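Motility-associated killing factor MakB (Vibrio cholerae serotype O1, PDB 6W1W) is probably one component of a three-component cytotoxin from Vibrio cholerae, structurally related to alpha-pore-forming toxins. Local coordinates at residues A[5-10]-A[324-329]; A[56-61]-A[140-145]; A[216-221]-A[227-232]; A[298-303]-A[308-313]; A[343-346]-A[351-354]. All blocks are in the same frame, centred on the assembly; numbering follows the deposited sequence.

Contact 1: A[5-10]-A[324-329]; sequences LSPNVD and KTISEF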
# COMPACT_ATOMS: atom_id res chain seq x y z
N LEU A 5 -31.60 2.67 -1.60
CA LEU A 5 -30.72 2.12 -2.62
C LEU A 5 -29.30 2.66 -2.53
O LEU A 5 -28.68 2.97 -3.55
CB LEU A 5 -31.31 2.38 -4.00
CG LEU A 5 -32.58 1.63 -4.34
CD1 LEU A 5 -33.05 2.02 -5.73
CD2 LEU A 5 -32.32 0.14 -4.25
N SER A 6 -28.78 2.78 -1.31
CA SER A 6 -27.42 3.26 -1.08
C SER A 6 -26.90 2.62 0.20
O SER A 6 -27.68 2.22 1.07
CB SER A 6 -27.39 4.79 -0.96
OG SER A 6 -28.15 5.25 0.15
N PRO A 7 -25.58 2.48 0.33
CA PRO A 7 -25.02 1.90 1.56
C PRO A 7 -25.00 2.92 2.69
O PRO A 7 -25.32 4.10 2.51
CB PRO A 7 -23.60 1.52 1.14
CG PRO A 7 -23.26 2.48 0.05
CD PRO A 7 -24.55 2.77 -0.67
N ASN A 8 -24.63 2.44 3.87
CA ASN A 8 -24.40 3.33 5.01
C ASN A 8 -23.15 4.16 4.72
O ASN A 8 -22.04 3.63 4.68
CB ASN A 8 -24.24 2.53 6.30
CG ASN A 8 -24.03 3.42 7.51
OD1 ASN A 8 -22.91 3.82 7.81
ND2 ASN A 8 -25.11 3.73 8.22
N VAL A 9 -23.34 5.47 4.52
CA VAL A 9 -22.27 6.32 4.02
C VAL A 9 -21.06 6.28 4.95
O VAL A 9 -19.91 6.33 4.50
CB VAL A 9 -22.77 7.76 3.82
CG1 VAL A 9 -21.75 8.57 3.02
CG2 VAL A 9 -24.13 7.76 3.13
N ASP A 10 -21.30 6.17 6.25
CA ASP A 10 -20.19 6.05 7.19
C ASP A 10 -19.47 4.73 7.01
O ASP A 10 -18.24 4.69 6.85
CB ASP A 10 -20.70 6.22 8.62
CG ASP A 10 -20.00 7.35 9.36
OD1 ASP A 10 -18.76 7.45 9.27
OD2 ASP A 10 -20.70 8.15 10.01
N LYS A 324 -23.82 10.79 -3.97
CA LYS A 324 -23.04 11.99 -4.25
C LYS A 324 -21.96 12.19 -3.19
O LYS A 324 -20.85 12.62 -3.51
CB LYS A 324 -23.96 13.21 -4.33
CG LYS A 324 -23.29 14.45 -4.91
CD LYS A 324 -22.73 14.19 -6.30
CE LYS A 324 -22.16 15.45 -6.94
NZ LYS A 324 -21.05 16.04 -6.14
N THR A 325 -22.27 11.86 -1.93
CA THR A 325 -21.27 11.95 -0.88
C THR A 325 -20.16 10.93 -1.09
O THR A 325 -18.98 11.24 -0.89
CB THR A 325 -21.94 11.75 0.49
OG1 THR A 325 -22.98 12.72 0.68
CG2 THR A 325 -20.92 11.91 1.61
N ILE A 326 -20.51 9.72 -1.52
CA ILE A 326 -19.50 8.69 -1.75
C ILE A 326 -18.68 9.01 -2.99
O ILE A 326 -17.46 8.83 -3.01
CB ILE A 326 -20.16 7.30 -1.84
CG1 ILE A 326 -20.88 6.97 -0.53
CG2 ILE A 326 -19.12 6.23 -2.16
CD1 ILE A 326 -21.43 5.58 -0.47
N SER A 327 -19.33 9.52 -4.04
CA SER A 327 -18.60 9.89 -5.24
C SER A 327 -17.63 11.04 -4.96
O SER A 327 -16.53 11.08 -5.51
CB SER A 327 -19.57 10.27 -6.36
OG SER A 327 -18.87 10.49 -7.58
N GLU A 328 -18.03 11.97 -4.09
CA GLU A 328 -17.13 13.06 -3.73
C GLU A 328 -15.97 12.59 -2.87
O GLU A 328 -14.88 13.16 -2.95
CB GLU A 328 -17.92 14.17 -3.02
CG GLU A 328 -18.79 15.00 -3.94
CD GLU A 328 -19.69 15.97 -3.19
OE1 GLU A 328 -19.44 16.21 -1.99
OE2 GLU A 328 -20.65 16.49 -3.80
N PHE A 329 -16.18 11.55 -2.05
CA PHE A 329 -15.07 11.01 -1.27
C PHE A 329 -14.05 10.31 -2.16
O PHE A 329 -12.85 10.35 -1.88
CB PHE A 329 -15.59 10.03 -0.22
CG PHE A 329 -14.50 9.43 0.63
CD1 PHE A 329 -14.02 10.10 1.74
CD2 PHE A 329 -13.96 8.19 0.32
CE1 PHE A 329 -13.02 9.56 2.53
CE2 PHE A 329 -12.96 7.64 1.11
CZ PHE A 329 -12.49 8.33 2.21
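Val9 lays its CG1 methyl over two successive side chains of helix 316-333, meeting Thr325 CG2 at 3.7 Å and Ile326 CG1 at 4.0 Å. A first torsion of -168° places Val9 CG1 opposite its own backbone N and sends that methyl to the neighbouring helix. The branch of Thr325 that it meets is the methyl, and the two side chains lie nearly perpendicular. Further along, Ile326 reaches the CG corner of the Pro7 ring, with Ile326 CD1 3.6 Å from Pro7 CG.

The polar branch of Thr325 is engaged elsewhere: its OG1 is hydrogen-bonded to the carbonyl oxygen of Ala321, one turn earlier in the same helix. Asn8 occupies the N-cap of helix 9-35; its side chain caps a backbone N of the first turn, and its OD1 is also hydrogen-bonded to Thr11 OG1. Around the contact, Ile326 also touches Ala12, while Pro7 packs on Trp323 and on Leu286 and Glu290 of helix 276-302.

A polar tie to helix 316-333 lies next door, where the carbonyl oxygen of Leu5 is hydrogen-bonded to Trp323 NE1. Between Pro7, Val9, Thr325 and Ile326 themselves only carbon atoms meet, so this part of the interface rests on shape and on the burial of carbon, while direction comes from the neighbouring Leu5 bond.

Contact 2: A[56-61]-A[140-145]; sequences EILRAV and ELLASS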
# COMPACT_ATOMS: atom_id res chain seq x y z
N GLU A 56 17.62 -8.70 -8.45
CA GLU A 56 17.29 -8.34 -9.82
C GLU A 56 16.03 -9.05 -10.29
O GLU A 56 15.27 -8.50 -11.10
CB GLU A 56 18.47 -8.66 -10.75
CG GLU A 56 18.76 -7.58 -11.79
CD GLU A 56 19.28 -6.29 -11.16
OE1 GLU A 56 18.47 -5.51 -10.62
OE2 GLU A 56 20.51 -6.06 -11.21
N ILE A 57 15.76 -10.25 -9.78
CA ILE A 57 14.53 -10.93 -10.16
C ILE A 57 13.37 -10.53 -9.25
O ILE A 57 12.22 -10.55 -9.68
CB ILE A 57 14.71 -12.46 -10.20
CG1 ILE A 57 14.72 -13.06 -8.79
CG2 ILE A 57 15.98 -12.85 -10.98
CD1 ILE A 57 14.80 -14.56 -8.79
N LEU A 58 13.66 -10.14 -8.00
CA LEU A 58 12.61 -9.58 -7.15
C LEU A 58 12.04 -8.31 -7.76
O LEU A 58 10.81 -8.11 -7.77
CB LEU A 58 13.15 -9.29 -5.75
CG LEU A 58 12.22 -8.48 -4.85
CD1 LEU A 58 11.01 -9.30 -4.42
CD2 LEU A 58 12.95 -7.93 -3.64
N ARG A 59 12.91 -7.44 -8.27
CA ARG A 59 12.45 -6.27 -9.01
C ARG A 59 11.62 -6.69 -10.22
O ARG A 59 10.58 -6.08 -10.51
CB ARG A 59 13.65 -5.42 -9.43
CG ARG A 59 13.39 -3.93 -9.52
CD ARG A 59 14.54 -3.22 -10.24
NE ARG A 59 15.83 -3.83 -9.96
CZ ARG A 59 16.59 -3.53 -8.91
NH1 ARG A 59 16.18 -2.63 -8.02
NH2 ARG A 59 17.76 -4.15 -8.73
N ALA A 60 12.04 -7.74 -10.92
CA ALA A 60 11.35 -8.16 -12.14
C ALA A 60 10.07 -8.94 -11.84
O ALA A 60 9.10 -8.85 -12.60
CB ALA A 60 12.28 -8.99 -13.02
N VAL A 61 10.06 -9.70 -10.74
CA VAL A 61 8.85 -10.44 -10.37
C VAL A 61 7.70 -9.47 -10.12
O VAL A 61 6.55 -9.75 -10.47
CB VAL A 61 9.14 -11.33 -9.14
CG1 VAL A 61 7.87 -11.62 -8.38
CG2 VAL A 61 9.81 -12.62 -9.58
N GLU A 140 11.86 -15.40 -0.26
CA GLU A 140 12.43 -16.62 0.31
C GLU A 140 13.73 -17.01 -0.38
O GLU A 140 14.59 -17.65 0.23
CB GLU A 140 11.42 -17.76 0.22
CG GLU A 140 11.87 -19.05 0.89
CD GLU A 140 10.88 -20.19 0.70
OE1 GLU A 140 9.75 -19.92 0.23
OE2 GLU A 140 11.23 -21.34 1.02
N LEU A 141 13.89 -16.63 -1.65
CA LEU A 141 15.15 -16.87 -2.33
C LEU A 141 16.26 -16.01 -1.74
O LEU A 141 17.37 -16.50 -1.50
CB LEU A 141 15.00 -16.60 -3.83
CG LEU A 141 14.11 -17.57 -4.61
CD1 LEU A 141 14.05 -17.14 -6.06
CD2 LEU A 141 14.62 -19.01 -4.49
N LEU A 142 15.97 -14.73 -1.50
CA LEU A 142 16.94 -13.86 -0.83
C LEU A 142 17.19 -14.32 0.59
O LEU A 142 18.34 -14.40 1.04
CB LEU A 142 16.44 -12.42 -0.86
CG LEU A 142 16.68 -11.68 -2.17
CD1 LEU A 142 15.85 -10.42 -2.24
CD2 LEU A 142 18.16 -11.37 -2.32
N ALA A 143 16.12 -14.64 1.33
CA ALA A 143 16.26 -15.13 2.70
C ALA A 143 17.17 -16.34 2.76
O ALA A 143 18.08 -16.41 3.59
CB ALA A 143 14.88 -15.46 3.27
N SER A 144 16.93 -17.32 1.88
CA SER A 144 17.79 -18.50 1.83
C SER A 144 19.22 -18.13 1.44
O SER A 144 20.18 -18.73 1.93
CB SER A 144 17.20 -19.53 0.87
OG SER A 144 18.00 -20.70 0.79
N SER A 145 19.37 -17.12 0.58
CA SER A 145 20.69 -16.79 0.04
C SER A 145 21.56 -16.08 1.08
O SER A 145 22.76 -16.37 1.18
CB SER A 145 20.54 -15.94 -1.22
OG SER A 145 21.76 -15.85 -1.93
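Ile57 and Leu141 meet because their first torsions turn their outer methyls into the gap between two helices: Ile57 CG1 sits between its backbone N and carbonyl carbon (chi1 76°), whereas Leu141 CG lies opposite its carbonyl carbon (chi1 -68°). With both chains otherwise extended, Ile57 CD1 comes within 3.8 Å of Leu141 CD1, and the side chains cross at close to a right angle.

The second pair is set deeper. Leu58 CD2 approaches Leu142 CD1 at 4.1 Å, again with the side chains nearly perpendicular, and the backbones remain well separated, with Leu58 CA and Leu142 CA 8.8 Å apart. Only methyl groups therefore bridge the two segments. Ile57 and Leu141 form the outer margin, while Leu58 and Leu142 face inward, where Leu58 also meets Tyr29 and Cys33 of helix 9-35 and Leu266 of helix 251-270. Leu142 likewise touches Ile263 of that last helix.

Polar groups lie off this apolar seam. Glu56 CD lies at the edge of the Arg59 guanidinium, in its plane, in a salt bridge whose modelled length is too short to be taken at face value, and Arg59 NH1 reaches the carbonyl oxygen of Leu36. Ser145 OG is hydrogen-bonded to Glu50 OE2, which adds a polar tie between the same two helices.

Roughly antiparallel helices joined by layered aliphatic side chains, with further helices closing the inner side, are characteristic of a long alpha-helical bundle such as the body of alpha-pore-forming toxins.

Contact 3: A[216-221]-A[227-232]; sequences GALFTV and STISSA. With EDO (1,2-ethanediol), chain C.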
# COMPACT_ATOMS: atom_id res chain seq x y z
N GLY A 216 11.79 4.46 0.60
CA GLY A 216 10.41 4.21 0.97
C GLY A 216 9.71 5.52 1.26
O GLY A 216 10.34 6.54 1.54
N ALA A 217 8.38 5.46 1.19
CA ALA A 217 7.55 6.65 1.33
C ALA A 217 7.21 6.91 2.79
O ALA A 217 6.97 5.98 3.57
CB ALA A 217 6.27 6.53 0.52
N LEU A 218 7.19 8.19 3.16
CA LEU A 218 6.76 8.65 4.47
C LEU A 218 5.58 9.60 4.27
O LEU A 218 5.64 10.49 3.41
CB LEU A 218 7.91 9.34 5.20
CG LEU A 218 7.67 9.87 6.62
CD1 LEU A 218 7.51 8.72 7.61
CD2 LEU A 218 8.80 10.80 7.04
N PHE A 219 4.52 9.40 5.04
CA PHE A 219 3.31 10.21 4.91
C PHE A 219 3.24 11.23 6.05
O PHE A 219 3.18 10.86 7.23
CB PHE A 219 2.06 9.31 4.91
CG PHE A 219 1.89 8.51 3.65
CD1 PHE A 219 1.30 7.26 3.69
CD2 PHE A 219 2.31 9.01 2.43
CE1 PHE A 219 1.14 6.51 2.54
CE2 PHE A 219 2.15 8.27 1.26
CZ PHE A 219 1.57 7.02 1.32
N THR A 220 3.24 12.52 5.69
CA THR A 220 3.13 13.60 6.65
C THR A 220 1.89 14.44 6.35
O THR A 220 1.49 14.57 5.19
CB THR A 220 4.38 14.50 6.63
OG1 THR A 220 4.55 15.07 5.33
CG2 THR A 220 5.62 13.69 6.99
N VAL A 221 1.29 15.00 7.40
CA VAL A 221 0.00 15.68 7.25
C VAL A 221 0.19 17.13 6.81
O VAL A 221 -0.48 17.59 5.88
CB VAL A 221 -0.82 15.58 8.55
CG1 VAL A 221 -1.61 14.28 8.57
CG2 VAL A 221 0.09 15.67 9.76
N SER A 227 11.57 17.74 8.31
CA SER A 227 11.35 18.35 9.62
C SER A 227 11.10 17.30 10.69
O SER A 227 11.63 17.39 11.80
CB SER A 227 10.17 19.34 9.55
OG SER A 227 10.56 20.57 8.98
N THR A 228 10.29 16.29 10.38
CA THR A 228 9.92 15.33 11.40
C THR A 228 11.05 14.34 11.68
O THR A 228 11.14 13.80 12.79
CB THR A 228 8.63 14.61 11.00
OG1 THR A 228 8.11 13.86 12.11
CG2 THR A 228 8.86 13.68 9.80
N ILE A 229 11.92 14.10 10.69
CA ILE A 229 12.97 13.10 10.85
C ILE A 229 14.17 13.68 11.59
O ILE A 229 14.67 13.09 12.55
CB ILE A 229 13.39 12.52 9.49
CG1 ILE A 229 12.23 11.77 8.83
CG2 ILE A 229 14.62 11.62 9.64
CD1 ILE A 229 12.54 11.28 7.41
N SER A 230 14.66 14.84 11.14
CA SER A 230 15.82 15.45 11.78
C SER A 230 15.54 15.82 13.24
O SER A 230 16.44 15.76 14.08
CB SER A 230 16.27 16.68 10.99
OG SER A 230 15.17 17.50 10.63
N SER A 231 14.29 16.17 13.55
CA SER A 231 13.88 16.53 14.90
C SER A 231 13.42 15.34 15.73
O SER A 231 13.04 15.53 16.89
CB SER A 231 12.77 17.57 14.85
OG SER A 231 11.55 17.03 15.34
N ALA A 232 13.42 14.14 15.18
CA ALA A 232 13.10 12.94 15.95
C ALA A 232 14.35 12.47 16.66
O ALA A 232 15.39 12.24 16.02
CB ALA A 232 12.54 11.85 15.05
C1 EDO C . 10.13 4.30 6.08
O1 EDO C . 8.77 4.77 6.03
C2 EDO C . 10.91 4.84 4.88
O2 EDO C . 12.16 4.16 4.76
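Thr220 OG1 is hydrogen-bonded to the carbonyl oxygen of Tyr223, which ties the end of strand 209-220 to the turn leading into helix 225-230. The strand runs through a tight connection into this short helix, which folds back over one face of the mixed sheet. With its hydroxyl directed to the turn, Thr220 offers CG2 to the helix, where it lies a loose 4.3 Å from Thr228 CG2.

Leu218 supplies the main apolar contact. Its CG stands opposite its backbone N (chi1 -178°), and this carries CD2 out from the strand to Thr228 CG2, 4.0 Å away. The same methyl lies along the end of Ile229, and the two side chains pass each other in opposite directions. Leu177, in a loop, touches both Thr228 and Ile229, while Val197 of the adjacent strand 193-203 adjoins Leu218.

The carbonyl oxygen of Ala217 accepts a weak hydrogen bond from O1 of a 1,2-ethanediol molecule, probably derived from the crystallisation liquor. Within the buried layer, the closest pair is Leu218 CD2 and Ile229 CD1, at 3.8 Å.

Contact 4: A[298-303]-A[308-313]; sequences INALQS and ALLTDL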
# COMPACT_ATOMS: atom_id res chain seq x y z
N ILE A 298 -36.75 -5.18 -8.91
CA ILE A 298 -37.16 -5.58 -10.25
C ILE A 298 -38.20 -6.69 -10.19
O ILE A 298 -39.21 -6.64 -10.90
CB ILE A 298 -35.93 -5.99 -11.09
CG1 ILE A 298 -35.02 -4.79 -11.31
CG2 ILE A 298 -36.38 -6.58 -12.42
CD1 ILE A 298 -33.74 -5.13 -12.05
N ASN A 299 -37.97 -7.69 -9.34
CA ASN A 299 -38.94 -8.77 -9.19
C ASN A 299 -40.29 -8.24 -8.71
O ASN A 299 -41.34 -8.70 -9.16
CB ASN A 299 -38.42 -9.82 -8.21
CG ASN A 299 -37.06 -10.38 -8.61
OD1 ASN A 299 -36.41 -9.87 -9.53
ND2 ASN A 299 -36.63 -11.43 -7.92
N ALA A 300 -40.27 -7.26 -7.80
CA ALA A 300 -41.52 -6.70 -7.30
C ALA A 300 -42.23 -5.89 -8.38
O ALA A 300 -43.47 -5.89 -8.45
CB ALA A 300 -41.26 -5.84 -6.07
N LEU A 301 -41.47 -5.19 -9.23
CA LEU A 301 -42.09 -4.46 -10.33
C LEU A 301 -42.62 -5.40 -11.40
O LEU A 301 -43.74 -5.21 -11.90
CB LEU A 301 -41.09 -3.48 -10.94
CG LEU A 301 -40.63 -2.29 -10.10
CD1 LEU A 301 -39.36 -1.70 -10.70
CD2 LEU A 301 -41.72 -1.24 -10.00
N GLN A 302 -41.84 -6.43 -11.75
CA GLN A 302 -42.26 -7.36 -12.79
C GLN A 302 -43.45 -8.19 -12.35
O GLN A 302 -44.22 -8.66 -13.20
CB GLN A 302 -41.10 -8.28 -13.17
CG GLN A 302 -40.21 -7.73 -14.27
CD GLN A 302 -38.87 -8.43 -14.37
OE1 GLN A 302 -38.50 -9.22 -13.50
NE2 GLN A 302 -38.14 -8.14 -15.44
N SER A 303 -43.63 -8.38 -11.05
CA SER A 303 -44.79 -9.12 -10.57
C SER A 303 -46.03 -8.25 -10.43
O SER A 303 -47.10 -8.77 -10.13
CB SER A 303 -44.46 -9.80 -9.23
OG SER A 303 -44.29 -8.83 -8.21
N ALA A 308 -45.69 2.87 -6.16
CA ALA A 308 -45.76 3.79 -5.04
C ALA A 308 -45.43 3.10 -3.73
O ALA A 308 -44.71 3.66 -2.89
CB ALA A 308 -47.15 4.42 -4.97
N LEU A 309 -45.93 1.89 -3.53
CA LEU A 309 -45.80 1.19 -2.26
C LEU A 309 -44.43 0.56 -2.04
O LEU A 309 -44.27 -0.23 -1.10
CB LEU A 309 -46.89 0.11 -2.15
CG LEU A 309 -48.30 0.62 -1.91
CD1 LEU A 309 -49.33 -0.42 -2.30
CD2 LEU A 309 -48.46 0.99 -0.45
N LEU A 310 -43.44 0.87 -2.87
CA LEU A 310 -42.09 0.31 -2.71
C LEU A 310 -41.22 1.39 -2.08
O LEU A 310 -40.79 2.33 -2.75
CB LEU A 310 -41.54 -0.15 -4.05
CG LEU A 310 -42.38 -1.21 -4.78
CD1 LEU A 310 -41.98 -1.32 -6.23
CD2 LEU A 310 -42.27 -2.56 -4.08
N THR A 311 -40.95 1.25 -0.78
CA THR A 311 -40.27 2.32 -0.05
C THR A 311 -38.89 2.60 -0.61
O THR A 311 -38.44 3.75 -0.60
CB THR A 311 -40.17 1.99 1.44
OG1 THR A 311 -39.25 0.91 1.63
CG2 THR A 311 -41.53 1.61 2.02
N ASP A 312 -38.20 1.57 -1.12
CA ASP A 312 -36.90 1.79 -1.74
C ASP A 312 -37.00 2.69 -2.97
O ASP A 312 -35.99 3.29 -3.37
CB ASP A 312 -36.26 0.45 -2.14
CG ASP A 312 -35.44 -0.16 -1.01
OD1 ASP A 312 -36.03 -0.63 -0.02
OD2 ASP A 312 -34.20 -0.18 -1.13
N LEU A 313 -38.18 2.80 -3.57
CA LEU A 313 -38.36 3.65 -4.74
C LEU A 313 -38.71 5.08 -4.36
O LEU A 313 -38.28 6.02 -5.02
CB LEU A 313 -39.43 3.05 -5.66
CG LEU A 313 -39.23 3.31 -7.16
CD1 LEU A 313 -37.86 2.82 -7.60
CD2 LEU A 313 -40.34 2.66 -7.98
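Leu310 divides its two methyls between neighbouring residues of helix 276-302: Leu310 CD1 lies 3.8 Å from Leu301 CD2, and Leu310 CD2 lies 4.0 Å from Ala300 CB. The contact closes a helical reversal, two helices joined by a short loop, in which the chain leaves helix 276-302, turns back and starts again as helix 311-314. Both leucines have CG opposite the carbonyl carbon, chi1 being -58° in Leu310 and -68° in Leu301. From these positions their branched ends come together at a slant, although the Leu301 side chain does not set out directly toward the loop. Ala300 meets Leu310 through its single methyl, and the two CA atoms, of Ala300 and Leu310, are 8.4 Å apart.

In the next shell, Leu297, one turn back from Leu301, also touches Leu310. Ile104 of helix 100-151 packs on Leu301, and Trp103 of the same helix packs on Leu313, so the turn is seated against a third helix at the end of the bundle.

Farther out, polar bonds shape the connection. Ser305 OG is hydrogen-bonded to the carbonyl oxygen of Ala300, holding the loop to the helix end it has just left, and Asp306 OD1 pairs with the backbone N of Ala308. Asp312 OD2 takes a weak bond from the backbone N of Met4. Leu310 is itself the N-cap residue of helix 311-314, and its carbonyl oxygen accepts a hydrogen bond from Leu313 N at 2.8 Å.

Contact 5: A[343-346]-A[351-354]; sequences VLVN and TIQE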
# COMPACT_ATOMS: atom_id res chain seq x y z
N VAL A 343 14.37 12.93 1.37
CA VAL A 343 15.39 13.08 2.39
C VAL A 343 16.23 11.81 2.44
O VAL A 343 15.68 10.70 2.46
CB VAL A 343 14.78 13.40 3.77
CG1 VAL A 343 13.28 13.11 3.78
CG2 VAL A 343 15.48 12.63 4.88
N LEU A 344 17.55 11.96 2.44
CA LEU A 344 18.48 10.84 2.50
C LEU A 344 19.03 10.71 3.92
O LEU A 344 19.69 11.62 4.42
CB LEU A 344 19.62 11.03 1.49
CG LEU A 344 20.90 10.21 1.69
CD1 LEU A 344 20.63 8.71 1.63
CD2 LEU A 344 21.95 10.60 0.66
N VAL A 345 18.77 9.57 4.55
CA VAL A 345 19.30 9.24 5.87
C VAL A 345 20.58 8.44 5.65
O VAL A 345 20.54 7.21 5.49
CB VAL A 345 18.29 8.48 6.72
CG1 VAL A 345 18.82 8.28 8.12
CG2 VAL A 345 16.96 9.20 6.75
N ASN A 346 21.72 9.12 5.65
CA ASN A 346 23.02 8.50 5.39
C ASN A 346 23.61 7.99 6.70
O ASN A 346 24.07 8.78 7.53
CB ASN A 346 23.94 9.52 4.72
CG ASN A 346 25.25 8.91 4.23
OD1 ASN A 346 25.74 7.92 4.77
ND2 ASN A 346 25.83 9.51 3.19
N THR A 351 24.41 11.66 8.84
CA THR A 351 23.88 12.88 8.26
C THR A 351 22.47 12.64 7.72
O THR A 351 22.12 11.53 7.32
CB THR A 351 24.79 13.38 7.13
OG1 THR A 351 25.01 12.32 6.19
CG2 THR A 351 26.13 13.79 7.70
N ILE A 352 21.66 13.70 7.72
CA ILE A 352 20.28 13.67 7.24
C ILE A 352 20.09 14.90 6.36
O ILE A 352 19.91 16.01 6.86
CB ILE A 352 19.25 13.65 8.38
CG1 ILE A 352 19.41 12.39 9.22
CG2 ILE A 352 17.83 13.78 7.84
CD1 ILE A 352 18.44 12.31 10.37
N GLN A 353 20.17 14.71 5.04
CA GLN A 353 20.00 15.80 4.09
C GLN A 353 18.58 15.81 3.54
O GLN A 353 17.74 14.98 3.89
CB GLN A 353 21.01 15.68 2.95
CG GLN A 353 22.44 16.05 3.31
CD GLN A 353 23.30 14.84 3.58
OE1 GLN A 353 22.82 13.70 3.56
NE2 GLN A 353 24.58 15.07 3.83
N GLU A 354 18.32 16.77 2.67
CA GLU A 354 17.06 16.86 1.94
C GLU A 354 17.39 17.19 0.49
O GLU A 354 18.02 18.22 0.21
CB GLU A 354 16.13 17.92 2.54
CG GLU A 354 15.01 18.34 1.60
CD GLU A 354 14.05 19.33 2.23
OE1 GLU A 354 13.24 18.91 3.09
OE2 GLU A 354 14.09 20.52 1.87
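A beta hairpin brings strand 338-346 together with the C-terminal strand 351-354, which forms an outermost strand of the four-stranded mixed sheet. The two short segments run antiparallel at 166°, their axes approaching to 4.6 Å. Near the turn, Asn346 and Thr351 are a hydrogen-bonded pair: Asn346 N donates to Thr351 O at 3.0 Å, nearly in line with the carbonyl bond, while the return bond from Thr351 N to Asn346 O is weak. Farther on, Gln353 N donates to Leu344 O at 3.2 Å from a position tilted 20° from the carbonyl plane, and its counterpart, from Leu344 N to Gln353 O, is again weak.

The opposite faces differ in character. One carries Leu344, Asn346, Thr351 and Gln353; there the Asn346 and Thr351 side chains lie side by side, and Asn346 OD1 bonds to Asn349 ND2 within the turn. Val343, Val345 and Ile352, with Glu354, share the other, on which Ile229 and Leu239, from helices 225-230 and 233-245, pack. On this face Val343 CG2 meets Ile352 CG2 at 4.0 Å, the two side chains lying side by side, and Val345 CG1 lies 4.3 Å from Ile352 CG1.

Overall arrangement
From the N terminus, contact 1 draws together nearly the whole chain, joining the start of helix 9-35 to helix 316-333. Contacts 2, 3 and 4 all fall within that span, one after another, and none cross. Contact 2 links helices 46-66 and 100-151; contact 3 closes a short strand-to-helix connection; contact 4 turns the chain at the far end of the bundle, about 57 Å from contact 2 between centres. Contact 5 follows, after contact 1 has closed. Leu5 touches Asp312, so contacts 1 and 4 adjoin. At the other end, Ile229 packs on Val343 and Ile352, joining contacts 3 and 5 around one sheet.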